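Local coordinates for protein ribonuclease S-3 (Pyrus pyrifolia, PDB 1IQQ) that cleaves RNA as a T2-family ribonuclease of the pistil and is responsible for gametophytic self-incompatibility, by which the plant avoids fertilization by its own pollen, at residues K28-H33 with Q115-I120; R119-A124 with E139-N144. All blocks are in the same frame, centred on the assembly; numbering follows the deposited sequence.

Contact 1: K28-H33 with Q115-I120; sequences KLFTVH and QNVSRI. With NAG (2-acetamido-2-deoxy-beta-D-glucopyranose), chain B.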
ATOM      1  N   LYS A  28       0.632  14.535   4.298  1.00  9.73           N
ATOM      2  CA  LYS A  28      -0.462  14.323   3.312  1.00  9.06           C
ATOM      3  C   LYS A  28       0.138  13.563   2.112  1.00  7.94           C
ATOM      4  O   LYS A  28       0.163  14.027   0.952  1.00  8.41           O
ATOM      5  CB  LYS A  28      -1.015  15.694   2.888  1.00 11.18           C
ATOM      6  CG  LYS A  28      -1.827  16.352   4.043  1.00 12.24           C
ATOM      7  CD  LYS A  28      -2.565  17.642   3.624  1.00 14.72           C
ATOM      8  CE  LYS A  28      -3.218  18.288   4.845  1.00 20.75           C
ATOM      9  NZ  LYS A  28      -3.760  19.657   4.530  1.00 22.30           N
ATOM     10  N   LEU A  29       0.577  12.340   2.418  1.00  7.54           N
ATOM     11  CA  LEU A  29       1.273  11.499   1.471  1.00  7.89           C
ATOM     12  C   LEU A  29       0.836  10.039   1.586  1.00  7.07           C
ATOM     13  O   LEU A  29       0.459   9.572   2.662  1.00  7.26           O
ATOM     14  CB  LEU A  29       2.799  11.499   1.742  1.00  9.21           C
ATOM     15  CG  LEU A  29       3.469  12.835   1.377  1.00  7.41           C
ATOM     16  CD1 LEU A  29       4.908  12.852   1.893  1.00 10.35           C
ATOM     17  CD2 LEU A  29       3.485  13.042  -0.101  1.00  8.60           C
ATOM     18  N   PHE A  30       0.932   9.354   0.440  1.00  5.92           N
ATOM     19  CA  PHE A  30       0.754   7.880   0.417  1.00  5.32           C
ATOM     20  C   PHE A  30       2.140   7.253   0.618  1.00  7.96           C
ATOM     21  O   PHE A  30       3.036   7.572  -0.152  1.00  8.91           O
ATOM     22  CB  PHE A  30       0.212   7.441  -0.972  1.00  6.20           C
ATOM     23  CG  PHE A  30      -1.313   7.481  -1.094  1.00  5.75           C
ATOM     24  CD1 PHE A  30      -2.007   8.610  -1.540  1.00  5.42           C
ATOM     25  CD2 PHE A  30      -2.037   6.344  -0.789  1.00  5.84           C
ATOM     26  CE1 PHE A  30      -3.405   8.589  -1.691  1.00  6.26           C
ATOM     27  CE2 PHE A  30      -3.413   6.296  -0.928  1.00  6.12           C
ATOM     28  CZ  PHE A  30      -4.086   7.415  -1.380  1.00  6.45           C
ATOM     29  N   THR A  31       2.258   6.432   1.637  1.00  6.03           N
ATOM     30  CA  THR A  31       3.471   5.648   1.834  1.00  6.04           C
ATOM     31  C   THR A  31       3.069   4.184   1.889  1.00  7.03           C
ATOM     32  O   THR A  31       1.872   3.795   1.857  1.00  6.88           O
ATOM     33  CB  THR A  31       4.258   6.069   3.094  1.00  7.00           C
ATOM     34  OG1 THR A  31       3.417   6.156   4.245  1.00  6.75           O
ATOM     35  CG2 THR A  31       4.886   7.477   2.811  1.00  8.34           C
ATOM     36  N   VAL A  32       4.050   3.274   1.960  1.00  6.61           N
ATOM     37  CA  VAL A  32       3.724   1.892   1.898  1.00  4.71           C
ATOM     38  C   VAL A  32       3.031   1.266   3.107  1.00  7.65           C
ATOM     39  O   VAL A  32       3.350   1.604   4.269  1.00  7.73           O
ATOM     40  CB  VAL A  32       5.060   1.092   1.601  1.00  5.96           C
ATOM     41  CG1 VAL A  32       4.790  -0.469   1.658  1.00  7.90           C
ATOM     42  CG2 VAL A  32       5.664   1.514   0.231  1.00  9.17           C
ATOM     43  N   HIS A  33       1.989   0.450   2.844  1.00  7.36           N
ATOM     44  CA  HIS A  33       1.341  -0.340   3.899  1.00  6.20           C
ATOM     45  C   HIS A  33       1.709  -1.810   3.781  1.00  8.66           C
ATOM     46  O   HIS A  33       1.768  -2.524   4.783  1.00 14.61           O
ATOM     47  CB  HIS A  33      -0.174  -0.211   3.824  1.00  7.03           C
ATOM     48  CG  HIS A  33      -0.930  -1.063   4.794  1.00 14.40           C
ATOM     49  ND1 HIS A  33      -1.133  -0.706   6.114  1.00 21.81           N
ATOM     50  CD2 HIS A  33      -1.532  -2.264   4.634  1.00 17.70           C
ATOM     51  CE1 HIS A  33      -1.828  -1.650   6.727  1.00 15.98           C
ATOM     52  NE2 HIS A  33      -2.086  -2.608   5.851  1.00 22.45           N
ATOM     53  N   GLN A 115       5.935   4.176  -8.650  1.00  7.61           N
ATOM     54  CA  GLN A 115       4.628   3.714  -8.145  1.00  6.78           C
ATOM     55  C   GLN A 115       4.130   4.469  -6.914  1.00  8.94           C
ATOM     56  O   GLN A 115       3.010   4.176  -6.436  1.00 11.08           O
ATOM     57  CB  GLN A 115       4.650   2.206  -7.926  1.00  6.60           C
ATOM     58  CG  GLN A 115       4.982   1.417  -9.241  1.00  6.82           C
ATOM     59  CD  GLN A 115       5.004  -0.068  -9.010  1.00  7.07           C
ATOM     60  OE1 GLN A 115       4.440  -0.588  -8.034  1.00  8.01           O
ATOM     61  NE2 GLN A 115       5.569  -0.795  -9.946  1.00  8.91           N
ATOM     62  N   ASN A 116       4.816   5.521  -6.518  1.00  8.92           N
ATOM     63  CA  ASN A 116       4.377   6.407  -5.413  1.00  7.09           C
ATOM     64  C   ASN A 116       2.976   6.950  -5.815  1.00  7.41           C
ATOM     65  O   ASN A 116       2.835   7.688  -6.756  1.00  7.93           O
ATOM     66  CB  ASN A 116       5.422   7.521  -5.329  1.00  7.79           C
ATOM     67  CG  ASN A 116       5.029   8.656  -4.372  1.00 11.22           C
ATOM     68  OD1 ASN A 116       3.882   8.706  -3.885  1.00  9.43           O
ATOM     69  ND2 ASN A 116       5.994   9.554  -4.123  1.00  9.02           N
ATOM     70  N   VAL A 117       1.956   6.488  -5.081  1.00  6.79           N
ATOM     71  CA  VAL A 117       0.603   6.838  -5.442  1.00  5.22           C
ATOM     72  C   VAL A 117       0.347   8.324  -5.344  1.00  6.82           C
ATOM     73  O   VAL A 117      -0.471   8.851  -6.105  1.00  5.80           O
ATOM     74  CB  VAL A 117      -0.355   6.007  -4.577  1.00  5.17           C
ATOM     75  CG1 VAL A 117      -1.808   6.606  -4.546  1.00  8.46           C
ATOM     76  CG2 VAL A 117      -0.416   4.569  -5.119  1.00  7.61           C
ATOM     77  N   SER A 118       1.014   9.033  -4.436  1.00  7.48           N
ATOM     78  CA  SER A 118       0.833  10.509  -4.403  1.00  6.11           C
ATOM     79  C   SER A 118       1.262  11.124  -5.732  1.00  8.48           C
ATOM     80  O   SER A 118       0.596  12.063  -6.216  1.00  7.39           O
ATOM     81  CB  SER A 118       1.640  11.117  -3.261  1.00  7.03           C
ATOM     82  OG  SER A 118       0.992  10.766  -2.046  1.00  7.68           O
ATOM     83  N   ARG A 119       2.349  10.558  -6.304  1.00  6.77           N
ATOM     84  CA  ARG A 119       2.841  11.083  -7.564  1.00  7.62           C
ATOM     85  C   ARG A 119       1.925  10.747  -8.744  1.00  5.32           C
ATOM     86  O   ARG A 119       1.665  11.591  -9.563  1.00  7.46           O
ATOM     87  CB  ARG A 119       4.269  10.544  -7.785  1.00  7.99           C
ATOM     88  CG  ARG A 119       4.976  11.130  -9.009  1.00 12.86           C
ATOM     89  CD  ARG A 119       6.343  10.349  -9.181  1.00 16.44           C
ATOM     90  NE  ARG A 119       7.207  10.977 -10.195  1.00 18.96           N
ATOM     91  CZ  ARG A 119       7.154  10.700 -11.496  1.00 22.03           C
ATOM     92  NH1 ARG A 119       6.289   9.808 -11.963  1.00 24.34           N
ATOM     93  NH2 ARG A 119       7.981  11.316 -12.333  1.00 24.00           N
ATOM     94  N   ILE A 120       1.425   9.497  -8.793  1.00  5.64           N
ATOM     95  CA  ILE A 120       0.506   9.099  -9.850  1.00  6.68           C
ATOM     96  C   ILE A 120      -0.733   9.987  -9.823  1.00  8.79           C
ATOM     97  O   ILE A 120      -1.174  10.487 -10.849  1.00  7.12           O
ATOM     98  CB  ILE A 120       0.109   7.638  -9.652  1.00  7.65           C
ATOM     99  CG1 ILE A 120       1.371   6.748  -9.720  1.00  7.68           C
ATOM    100  CG2 ILE A 120      -0.979   7.227 -10.681  1.00  6.73           C
ATOM    101  CD1 ILE A 120       1.048   5.310  -9.532  1.00  8.52           C
TER
HETATM  102  C1  NAG B   1       5.731  10.814  -3.466  1.00  9.08           C
HETATM  103  C2  NAG B   1       7.090  11.441  -3.042  1.00  7.77           C
HETATM  104  C3  NAG B   1       6.788  12.829  -2.449  1.00 11.11           C
HETATM  105  C4  NAG B   1       6.041  13.723  -3.447  1.00 10.03           C
HETATM  106  C5  NAG B   1       4.779  12.967  -3.899  1.00  8.77           C
HETATM  107  C6  NAG B   1       3.984  13.643  -4.965  1.00 11.11           C
HETATM  108  C7  NAG B   1       9.032  10.248  -2.169  1.00 11.31           C
HETATM  109  C8  NAG B   1       9.681   9.594  -0.981  1.00 14.91           C
HETATM  110  N2  NAG B   1       7.742  10.637  -2.027  1.00 10.64           N
HETATM  111  O3  NAG B   1       8.057  13.422  -2.110  1.00 11.58           O
HETATM  112  O4  NAG B   1       5.603  14.914  -2.763  1.00  9.11           O
HETATM  113  O5  NAG B   1       5.169  11.686  -4.438  1.00  9.08           O
HETATM  114  O6  NAG B   1       4.766  13.923  -6.137  1.00 13.79           O
HETATM  115  O7  NAG B   1       9.667  10.387  -3.222  1.00 13.03           O
HETATM  116  O   HOH W   1      -0.467  12.844  -1.370  1.00 10.60           O

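Contact 2: R119-A124 with E139-N144; sequences RILSKA and ENAIRN. With NAG (2-acetamido-2-deoxy-beta-D-glucopyranose), chain B.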
ATOM      1  N   ARG A 119       2.349  10.558  -6.304  1.00  6.77           N
ATOM      2  CA  ARG A 119       2.841  11.083  -7.564  1.00  7.62           C
ATOM      3  C   ARG A 119       1.925  10.747  -8.744  1.00  5.32           C
ATOM      4  O   ARG A 119       1.665  11.591  -9.563  1.00  7.46           O
ATOM      5  CB  ARG A 119       4.269  10.544  -7.785  1.00  7.99           C
ATOM      6  CG  ARG A 119       4.976  11.130  -9.009  1.00 12.86           C
ATOM      7  CD  ARG A 119       6.343  10.349  -9.181  1.00 16.44           C
ATOM      8  NE  ARG A 119       7.207  10.977 -10.195  1.00 18.96           N
ATOM      9  CZ  ARG A 119       7.154  10.700 -11.496  1.00 22.03           C
ATOM     10  NH1 ARG A 119       6.289   9.808 -11.963  1.00 24.34           N
ATOM     11  NH2 ARG A 119       7.981  11.316 -12.333  1.00 24.00           N
ATOM     12  N   ILE A 120       1.425   9.497  -8.793  1.00  5.64           N
ATOM     13  CA  ILE A 120       0.506   9.099  -9.850  1.00  6.68           C
ATOM     14  C   ILE A 120      -0.733   9.987  -9.823  1.00  8.79           C
ATOM     15  O   ILE A 120      -1.174  10.487 -10.849  1.00  7.12           O
ATOM     16  CB  ILE A 120       0.109   7.638  -9.652  1.00  7.65           C
ATOM     17  CG1 ILE A 120       1.371   6.748  -9.720  1.00  7.68           C
ATOM     18  CG2 ILE A 120      -0.979   7.227 -10.681  1.00  6.73           C
ATOM     19  CD1 ILE A 120       1.048   5.310  -9.532  1.00  8.52           C
ATOM     20  N   LEU A 121      -1.300  10.240  -8.653  1.00  8.28           N
ATOM     21  CA  LEU A 121      -2.466  11.111  -8.544  1.00  5.88           C
ATOM     22  C   LEU A 121      -2.125  12.537  -8.937  1.00  6.78           C
ATOM     23  O   LEU A 121      -2.873  13.154  -9.695  1.00  7.54           O
ATOM     24  CB  LEU A 121      -3.005  11.060  -7.108  1.00  5.94           C
ATOM     25  CG  LEU A 121      -3.692   9.745  -6.710  1.00  6.20           C
ATOM     26  CD1 LEU A 121      -4.035   9.763  -5.224  1.00  5.65           C
ATOM     27  CD2 LEU A 121      -4.980   9.530  -7.506  1.00  9.29           C
ATOM     28  N   SER A 122      -0.988  13.027  -8.481  1.00  7.11           N
ATOM     29  CA  SER A 122      -0.578  14.398  -8.832  1.00  8.49           C
ATOM     30  C   SER A 122      -0.413  14.572 -10.345  1.00  8.60           C
ATOM     31  O   SER A 122      -0.794  15.609 -10.896  1.00  9.41           O
ATOM     32  CB  SER A 122       0.745  14.722  -8.110  1.00  9.90           C
ATOM     33  OG  SER A 122       1.213  16.035  -8.516  1.00 12.98           O
ATOM     34  N   LYS A 123       0.108  13.548 -11.040  1.00  6.74           N
ATOM     35  CA  LYS A 123       0.261  13.666 -12.472  1.00  6.64           C
ATOM     36  C   LYS A 123      -1.089  13.825 -13.181  1.00  7.96           C
ATOM     37  O   LYS A 123      -1.154  14.455 -14.255  1.00 12.77           O
ATOM     38  CB  LYS A 123       1.017  12.458 -13.068  1.00 10.76           C
ATOM     39  CG  LYS A 123       2.511  12.503 -12.706  1.00 16.44           C
ATOM     40  CD  LYS A 123       3.180  11.217 -13.002  1.00 19.59           C
ATOM     41  CE  LYS A 123       3.281  11.004 -14.477  1.00 27.56           C
ATOM     42  NZ  LYS A 123       4.219   9.861 -14.772  1.00 29.22           N
ATOM     43  N   ALA A 124      -2.172  13.297 -12.558  1.00  7.33           N
ATOM     44  CA  ALA A 124      -3.551  13.421 -13.061  1.00  8.52           C
ATOM     45  C   ALA A 124      -4.283  14.633 -12.480  1.00 10.35           C
ATOM     46  O   ALA A 124      -5.509  14.698 -12.522  1.00 11.18           O
ATOM     47  CB  ALA A 124      -4.354  12.137 -12.774  1.00 10.38           C
ATOM     48  N   GLU A 139      -9.847   6.373  -9.825  1.00  5.50           N
ATOM     49  CA  GLU A 139      -9.527   5.179 -10.564  1.00  3.61           C
ATOM     50  C   GLU A 139      -8.871   5.467 -11.911  1.00  7.00           C
ATOM     51  O   GLU A 139      -7.836   4.814 -12.203  1.00  7.12           O
ATOM     52  CB  GLU A 139     -10.761   4.261 -10.763  1.00  7.02           C
ATOM     53  CG  GLU A 139     -11.346   3.749  -9.379  1.00  8.24           C
ATOM     54  CD  GLU A 139     -12.623   2.945  -9.578  1.00 11.31           C
ATOM     55  OE1 GLU A 139     -13.423   3.332 -10.448  1.00 11.62           O
ATOM     56  OE2 GLU A 139     -12.798   1.931  -8.851  1.00  9.48           O
ATOM     57  N   ASN A 140      -9.395   6.423 -12.649  1.00  5.38           N
ATOM     58  CA  ASN A 140      -8.800   6.745 -13.973  1.00  5.81           C
ATOM     59  C   ASN A 140      -7.376   7.218 -13.763  1.00  6.50           C
ATOM     60  O   ASN A 140      -6.484   6.812 -14.534  1.00  7.15           O
ATOM     61  CB  ASN A 140      -9.509   7.894 -14.698  1.00  7.60           C
ATOM     62  CG  ASN A 140     -10.802   7.510 -15.341  1.00  8.33           C
ATOM     63  OD1 ASN A 140     -11.066   6.362 -15.568  1.00 10.04           O
ATOM     64  ND2 ASN A 140     -11.619   8.558 -15.669  1.00  9.48           N
ATOM     65  N   ALA A 141      -7.114   8.033 -12.753  1.00  6.91           N
ATOM     66  CA  ALA A 141      -5.762   8.537 -12.501  1.00  6.31           C
ATOM     67  C   ALA A 141      -4.803   7.391 -12.208  1.00  5.03           C
ATOM     68  O   ALA A 141      -3.645   7.360 -12.758  1.00  6.15           O
ATOM     69  CB  ALA A 141      -5.786   9.510 -11.314  1.00  5.48           C
ATOM     70  N   ILE A 142      -5.193   6.461 -11.358  1.00  5.10           N
ATOM     71  CA  ILE A 142      -4.295   5.356 -11.073  1.00  5.69           C
ATOM     72  C   ILE A 142      -4.087   4.468 -12.299  1.00  6.48           C
ATOM     73  O   ILE A 142      -2.968   4.104 -12.621  1.00  6.23           O
ATOM     74  CB  ILE A 142      -4.842   4.503  -9.875  1.00  6.94           C
ATOM     75  CG1 ILE A 142      -4.979   5.367  -8.633  1.00  7.78           C
ATOM     76  CG2 ILE A 142      -3.892   3.325  -9.596  1.00  6.95           C
ATOM     77  CD1 ILE A 142      -3.612   5.979  -8.139  1.00  8.34           C
ATOM     78  N   ARG A 143      -5.142   4.152 -13.026  1.00  6.70           N
ATOM     79  CA  ARG A 143      -5.001   3.259 -14.224  1.00  6.71           C
ATOM     80  C   ARG A 143      -4.062   3.931 -15.231  1.00  6.24           C
ATOM     81  O   ARG A 143      -3.293   3.217 -15.879  1.00  5.75           O
ATOM     82  CB  ARG A 143      -6.373   3.019 -14.872  1.00  6.45           C
ATOM     83  CG  ARG A 143      -7.265   2.091 -13.993  1.00  7.58           C
ATOM     84  CD  ARG A 143      -8.606   2.000 -14.672  1.00 12.04           C
ATOM     85  NE  ARG A 143      -8.494   1.102 -15.802  1.00 12.22           N
ATOM     86  CZ  ARG A 143      -9.428   1.008 -16.754  1.00 14.44           C
ATOM     87  NH1 ARG A 143     -10.508   1.796 -16.725  1.00 13.98           N
ATOM     88  NH2 ARG A 143      -9.296   0.049 -17.663  1.00 12.17           N
ATOM     89  N   ASN A 144      -4.060   5.247 -15.296  1.00  6.39           N
ATOM     90  CA  ASN A 144      -3.157   5.950 -16.252  1.00  5.89           C
ATOM     91  C   ASN A 144      -1.699   5.857 -15.859  1.00  7.93           C
ATOM     92  O   ASN A 144      -0.834   6.180 -16.731  1.00 10.73           O
ATOM     93  CB  ASN A 144      -3.541   7.454 -16.446  1.00  8.50           C
ATOM     94  CG  ASN A 144      -3.304   7.963 -17.864  1.00  9.06           C
ATOM     95  OD1 ASN A 144      -3.483   7.203 -18.819  1.00 10.59           O
ATOM     96  ND2 ASN A 144      -3.021   9.248 -18.022  1.00  8.90           N
TER
HETATM   97  C1  NAG B   1       5.731  10.814  -3.466  1.00  9.08           C
HETATM   98  C2  NAG B   1       7.090  11.441  -3.042  1.00  7.77           C
HETATM   99  C3  NAG B   1       6.788  12.829  -2.449  1.00 11.11           C
HETATM  100  C4  NAG B   1       6.041  13.723  -3.447  1.00 10.03           C
HETATM  101  C5  NAG B   1       4.779  12.967  -3.899  1.00  8.77           C
HETATM  102  C6  NAG B   1       3.984  13.643  -4.965  1.00 11.11           C
HETATM  103  C7  NAG B   1       9.032  10.248  -2.169  1.00 11.31           C
HETATM  104  C8  NAG B   1       9.681   9.594  -0.981  1.00 14.91           C
HETATM  105  N2  NAG B   1       7.742  10.637  -2.027  1.00 10.64           N
HETATM  106  O3  NAG B   1       8.057  13.422  -2.110  1.00 11.58           O
HETATM  107  O4  NAG B   1       5.603  14.914  -2.763  1.00  9.11           O
HETATM  108  O5  NAG B   1       5.169  11.686  -4.438  1.00  9.08           O
HETATM  109  O6  NAG B   1       4.766  13.923  -6.137  1.00 13.79           O
HETATM  110  O7  NAG B   1       9.667  10.387  -3.222  1.00 13.03           O
HETATM  111  O   HOH W   2      -1.877   9.443 -13.338  1.00  9.00           O

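Contact 1: K28-H33 with Q115-I120
N116, V117 and S118, at the start of helix 117-123, meet L29 and F30 at the start of strand 30-38. N116 is the N-cap of the helix. Its CG is anti to its own backbone N and beside the carbonyl carbon, on the side where the chain leads into the helix. OD1 accepts weak bonds from S118 N, at 2.9 Å, and from R119 N. The other branch of the same amide carries the glycan: N116 ND2 is bonded to NAG C1 at 1.4 Å. One side chain thus both caps the helix and holds the sugar.

V117 comes next and packs on F30. Its CG1 sits 3.5 Å from the F30 ring centroid, 10° off the ring normal, a CH-pi contact over the middle of one face. Y10 meets the same ring, with the planes tilted by about 30°. L164 and I167 of strand 161-171 also touch F30.

S118 makes the polar link. F30 N donates to S118 OG at 2.9 Å, nearly straight at 165°. The OG also lies in the plane of the F30 ring, at its edge near CD1. A water 2.6 Å from S118 OG donates to K28 O at 2.7 Å, extending the link back to the loop before the strand. L29 CD2 is 3.9 Å from S118 OG and equally far from NAG O4. R119 adds a sugar contact, its CB lying 3.6 Å from NAG O5.

L29 and T31 pair through their backbones with Q11 and Q9. F30, between them, instead gives its N to S118 OG and its O to Y110 OH. The arrangement is a glycosylated helix N-terminus set against a sheet strand of the RNase T2 fold. Further along that strand is H33, the proton donor of the active site.

Contact 2: R119-A124 with E139-N144
I120, L121 and A124 meet A141 and I142 mainly through aliphatic side chains; no flat side chain takes part, and there is no ring face or edge to describe. This is helix-helix packing within the alpha+beta fold of the RNase T2 family, between helices 117-123 and 135-143. The axes of the short segments 119-123 and 139-143 come within 8.5 Å, and their N-to-C directions differ by 110°. The helices therefore meet over a short patch.

I120 CG2 is the branch that touches. It is anti to the backbone N, and it lies 3.4 Å from A141 O and close to I142 CA. The I142 side chain, turned at its second torsion (chi2 -61°), ends in CD1 between two partners. One is I120 CG2, at 3.9 Å. The other is L121 CD2, also 3.9 Å from I142 CD1, and here the two side chains cross obliquely. I142 reaches on to I167 and L169 of strand 161-171, so the contact rests on the sheet.

A141 has two neighbours of its own. Its CB is 3.9 Å from L121 CD2 and only 3.3 Å from A124 CB, tighter than usual for two carbons. No direct hydrogen bond joins the segments. A single water does so instead, donating to I120 O at 2.8 Å and to A141 O at 2.8 Å.

Contacts 1 and 2 follow each other along helix 117-123 and share R119 and I120. Their centres are 11 Å apart, and they touch directly. F30 CE1 of contact 1 packs on L121 CD1 of contact 2 at 3.8 Å. V117 CG1 and I142 CD1 are 4.1 Å apart. F30, V117 and I142 all touch I167 of strand 161-171, so the apolar parts of the two contacts run into one another there. Contact 1 is nearer the RNA site: the F30 side chain is about 6 Å from that of Q9, a phosphate-binding residue by similarity, against about 11 Å for L121. The glycan belongs to contact 1 and meets contact 2 at R119 N, 3.6 Å from NAG O5.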